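Local coordinates for protein Polyphosphate:AMP phosphotransferase (Pseudomonas aeruginosa PAO1, PDB 3CZP) that transfers phosphate from inorganic polyphosphate to AMP, making ADP with the help of magnesium, and accepts GMP less efficiently, at residues D293-H299 and A493-D497. Sequence-based numbering, arbitrary orientation.
Sequences DKRFRQH and AYKKD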
ATOM      1  N   ASP A 293     -27.456   6.769  -9.875  1.00 31.21           N
ATOM      2  CA  ASP A 293     -28.335   5.706 -10.388  1.00 31.05           C
ATOM      3  C   ASP A 293     -27.872   4.384  -9.761  1.00 30.46           C
ATOM      4  O   ASP A 293     -26.669   4.134  -9.660  1.00 27.84           O
ATOM      5  CB  ASP A 293     -28.239   5.676 -11.928  1.00 31.08           C
ATOM      6  CG  ASP A 293     -29.303   4.821 -12.598  1.00 32.31           C
ATOM      7  OD1 ASP A 293     -29.316   3.566 -12.432  1.00 32.76           O
ATOM      8  OD2 ASP A 293     -30.123   5.409 -13.329  1.00 35.73           O
ATOM      9  N   LYS A 294     -28.818   3.558  -9.333  1.00 30.51           N
ATOM     10  CA  LYS A 294     -28.500   2.239  -8.735  1.00 31.27           C
ATOM     11  C   LYS A 294     -27.586   1.379  -9.657  1.00 30.71           C
ATOM     12  O   LYS A 294     -26.839   0.523  -9.191  1.00 30.95           O
ATOM     13  CB  LYS A 294     -29.801   1.477  -8.362  1.00 31.13           C
ATOM     14  CG  LYS A 294     -30.799   1.226  -9.544  1.00 33.46           C
ATOM     15  CD  LYS A 294     -31.911   0.134  -9.262  1.00 32.99           C
ATOM     16  CE  LYS A 294     -33.331   0.734  -9.148  1.00 36.71           C
ATOM     17  NZ  LYS A 294     -34.485  -0.229  -9.423  1.00 36.93           N
ATOM     18  N   ARG A 295     -27.623   1.621 -10.968  1.00 30.50           N
ATOM     19  CA  ARG A 295     -26.879   0.787 -11.914  1.00 30.37           C
ATOM     20  C   ARG A 295     -25.381   1.010 -11.814  1.00 30.28           C
ATOM     21  O   ARG A 295     -24.594   0.160 -12.217  1.00 29.22           O
ATOM     22  CB  ARG A 295     -27.383   1.016 -13.339  1.00 30.88           C
ATOM     23  CG  ARG A 295     -28.822   0.469 -13.491  1.00 30.29           C
ATOM     24  CD  ARG A 295     -29.419   0.763 -14.817  1.00 30.79           C
ATOM     25  NE  ARG A 295     -29.725   2.186 -14.978  1.00 30.81           N
ATOM     26  CZ  ARG A 295     -30.282   2.700 -16.057  1.00 32.93           C
ATOM     27  NH1 ARG A 295     -30.583   1.914 -17.098  1.00 37.25           N
ATOM     28  NH2 ARG A 295     -30.520   3.997 -16.109  1.00 34.88           N
ATOM     29  N   PHE A 296     -24.987   2.147 -11.256  1.00 29.40           N
ATOM     30  CA  PHE A 296     -23.584   2.419 -11.054  1.00 29.94           C
ATOM     31  C   PHE A 296     -22.893   1.482 -10.069  1.00 30.26           C
ATOM     32  O   PHE A 296     -21.688   1.347 -10.102  1.00 30.03           O
ATOM     33  CB  PHE A 296     -23.390   3.865 -10.622  1.00 28.87           C
ATOM     34  CG  PHE A 296     -21.987   4.352 -10.830  1.00 28.82           C
ATOM     35  CD1 PHE A 296     -21.456   4.444 -12.114  1.00 30.58           C
ATOM     36  CD2 PHE A 296     -21.209   4.747  -9.777  1.00 27.06           C
ATOM     37  CE1 PHE A 296     -20.148   4.898 -12.311  1.00 26.80           C
ATOM     38  CE2 PHE A 296     -19.915   5.153  -9.998  1.00 25.26           C
ATOM     39  CZ  PHE A 296     -19.418   5.227 -11.268  1.00 26.96           C
ATOM     40  N   ARG A 297     -23.655   0.844  -9.175  1.00 31.45           N
ATOM     41  CA  ARG A 297     -23.107  -0.152  -8.220  1.00 32.99           C
ATOM     42  C   ARG A 297     -22.395  -1.309  -8.863  1.00 32.30           C
ATOM     43  O   ARG A 297     -21.558  -1.934  -8.252  1.00 31.82           O
ATOM     44  CB  ARG A 297     -24.236  -0.783  -7.386  1.00 33.26           C
ATOM     45  CG  ARG A 297     -24.861   0.188  -6.459  1.00 36.06           C
ATOM     46  CD  ARG A 297     -26.004  -0.408  -5.680  1.00 37.56           C
ATOM     47  NE  ARG A 297     -26.389   0.581  -4.679  1.00 41.58           N
ATOM     48  CZ  ARG A 297     -25.724   0.796  -3.548  1.00 43.56           C
ATOM     49  NH1 ARG A 297     -26.155   1.734  -2.713  1.00 44.54           N
ATOM     50  NH2 ARG A 297     -24.658   0.052  -3.231  1.00 45.87           N
ATOM     51  N   GLN A 298     -22.812  -1.623 -10.076  1.00 32.76           N
ATOM     52  CA  GLN A 298     -22.229  -2.681 -10.875  1.00 33.96           C
ATOM     53  C   GLN A 298     -20.971  -2.224 -11.589  1.00 32.32           C
ATOM     54  O   GLN A 298     -20.326  -3.017 -12.269  1.00 33.63           O
ATOM     55  CB  GLN A 298     -23.286  -3.117 -11.881  1.00 34.69           C
ATOM     56  CG  GLN A 298     -22.805  -3.836 -13.120  1.00 38.61           C
ATOM     57  CD  GLN A 298     -23.962  -4.386 -13.945  1.00 37.28           C
ATOM     58  OE1 GLN A 298     -25.135  -4.054 -13.690  1.00 41.71           O
ATOM     59  NE2 GLN A 298     -23.633  -5.204 -14.969  1.00 41.83           N
ATOM     60  N   HIS A 299     -20.592  -0.967 -11.403  1.00 30.93           N
ATOM     61  CA  HIS A 299     -19.575  -0.343 -12.206  1.00 29.00           C
ATOM     62  C   HIS A 299     -18.612   0.517 -11.400  1.00 29.24           C
ATOM     63  O   HIS A 299     -18.786   0.765 -10.212  1.00 28.29           O
ATOM     64  CB  HIS A 299     -20.246   0.571 -13.263  1.00 29.52           C
ATOM     65  CG  HIS A 299     -21.048  -0.174 -14.293  1.00 29.81           C
ATOM     66  ND1 HIS A 299     -20.464  -0.949 -15.282  1.00 31.35           N
ATOM     67  CD2 HIS A 299     -22.381  -0.275 -14.478  1.00 28.23           C
ATOM     68  CE1 HIS A 299     -21.411  -1.487 -16.033  1.00 31.49           C
ATOM     69  NE2 HIS A 299     -22.583  -1.100 -15.561  1.00 30.00           N
ATOM     70  N   ALA A 493     -22.822   2.044 -21.106  1.00 31.49           N
ATOM     71  CA  ALA A 493     -22.601   0.957 -20.183  1.00 30.94           C
ATOM     72  C   ALA A 493     -23.918   0.420 -19.631  1.00 31.00           C
ATOM     73  O   ALA A 493     -24.141  -0.789 -19.620  1.00 29.85           O
ATOM     74  CB  ALA A 493     -21.730   1.429 -19.033  1.00 30.60           C
ATOM     75  N   TYR A 494     -24.798   1.304 -19.163  1.00 31.14           N
ATOM     76  CA  TYR A 494     -26.100   0.828 -18.650  1.00 30.97           C
ATOM     77  C   TYR A 494     -26.942   0.108 -19.713  1.00 31.35           C
ATOM     78  O   TYR A 494     -27.698  -0.826 -19.413  1.00 31.81           O
ATOM     79  CB  TYR A 494     -26.921   1.982 -18.076  1.00 30.40           C
ATOM     80  CG  TYR A 494     -26.328   2.649 -16.873  1.00 26.66           C
ATOM     81  CD1 TYR A 494     -25.263   2.067 -16.157  1.00 24.95           C
ATOM     82  CD2 TYR A 494     -26.828   3.859 -16.427  1.00 25.98           C
ATOM     83  CE1 TYR A 494     -24.726   2.690 -15.059  1.00 24.17           C
ATOM     84  CE2 TYR A 494     -26.292   4.482 -15.330  1.00 25.87           C
ATOM     85  CZ  TYR A 494     -25.225   3.905 -14.648  1.00 27.19           C
ATOM     86  OH  TYR A 494     -24.669   4.551 -13.547  1.00 24.98           O
ATOM     87  N   LYS A 495     -26.837   0.582 -20.941  1.00 32.27           N
ATOM     88  CA  LYS A 495     -27.584   0.005 -22.062  1.00 33.49           C
ATOM     89  C   LYS A 495     -27.055  -1.378 -22.428  1.00 33.94           C
ATOM     90  O   LYS A 495     -27.772  -2.165 -23.031  1.00 34.78           O
ATOM     91  CB  LYS A 495     -27.502   0.908 -23.275  1.00 33.25           C
ATOM     92  CG  LYS A 495     -28.394   2.140 -23.234  1.00 35.05           C
ATOM     93  CD  LYS A 495     -28.066   3.019 -24.421  1.00 34.33           C
ATOM     94  CE  LYS A 495     -28.784   4.377 -24.364  1.00 36.59           C
ATOM     95  NZ  LYS A 495     -28.562   5.177 -25.612  1.00 37.95           N
ATOM     96  N   LYS A 496     -25.798  -1.647 -22.080  1.00 35.30           N
ATOM     97  CA  LYS A 496     -25.159  -2.932 -22.293  1.00 36.16           C
ATOM     98  C   LYS A 496     -25.492  -3.920 -21.173  1.00 36.70           C
ATOM     99  O   LYS A 496     -25.631  -5.097 -21.445  1.00 36.62           O
ATOM    100  CB  LYS A 496     -23.647  -2.717 -22.436  1.00 36.58           C
ATOM    101  CG  LYS A 496     -22.829  -3.930 -22.897  1.00 36.92           C
ATOM    102  CD  LYS A 496     -21.327  -3.509 -23.045  1.00 37.68           C
ATOM    103  CE  LYS A 496     -20.293  -4.654 -22.927  1.00 38.12           C
ATOM    104  NZ  LYS A 496     -18.913  -4.086 -22.750  1.00 39.62           N
ATOM    105  N   ASP A 497     -25.664  -3.432 -19.968  1.00 37.59           N
ATOM    106  CA  ASP A 497     -26.027  -4.277 -18.872  1.00 38.50           C
ATOM    107  C   ASP A 497     -27.400  -4.856 -19.055  1.00 40.56           C
ATOM    108  O   ASP A 497     -28.254  -4.276 -19.687  1.00 41.61           O
ATOM    109  CB  ASP A 497     -26.079  -3.497 -17.580  1.00 38.00           C
ATOM    110  CG  ASP A 497     -24.804  -2.819 -17.260  1.00 38.28           C
ATOM    111  OD1 ASP A 497     -23.760  -3.292 -17.675  1.00 41.55           O
ATOM    112  OD2 ASP A 497     -24.859  -1.812 -16.596  1.00 33.91           O
TER
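The ring of Y494 lies against the 3-10 turn 294-298, joining the C-terminal end of helix 475-496, the last of the second PPK2 domain, to the link between helix 273-292 and central strand 300-307. R295 CB sits over the ring in a CH-pi contact, 3.7 Å from the Y494 centroid. The guanidinium overlaps only the CD2 rim, its NE 3.6 Å from Y494 CD2 and its plane tilted 27° from the ring. A bend at chi3 (-70°) turns the arginine head back to D293, where NE bonds OD1 at 2.9 Å in a salt bridge and NH2 bonds OD2. D293 OD1 also accepts the backbone N-H of R295, closing an Asx turn that a short aspartate suits. The side-on grip fixes the guanidinium's orientation. Tyrosine offers both a flat apolar face and a hydroxyl: Y494 OH passes 3.3 Å from F296 CB and donates to L290 O.

H299 CD2 meets the edge of the Y494 ring, and the Q298 amide stacks on the D497 carboxylate. H299 NE2 donates to the syn lone pair of D497 OD2 at 2.6 Å, nearly straight at 177° and in the imidazole plane. The small methyl of A493 fits against one imidazole face, Q298 CG against the other.

Histidine suits this place by bonding through both nitrogens: ND1 donates to the backbone O of G403. Both thus carry hydrogen, which fixes the ring's rotation and is consistent with an imidazolium paired with a carboxylate.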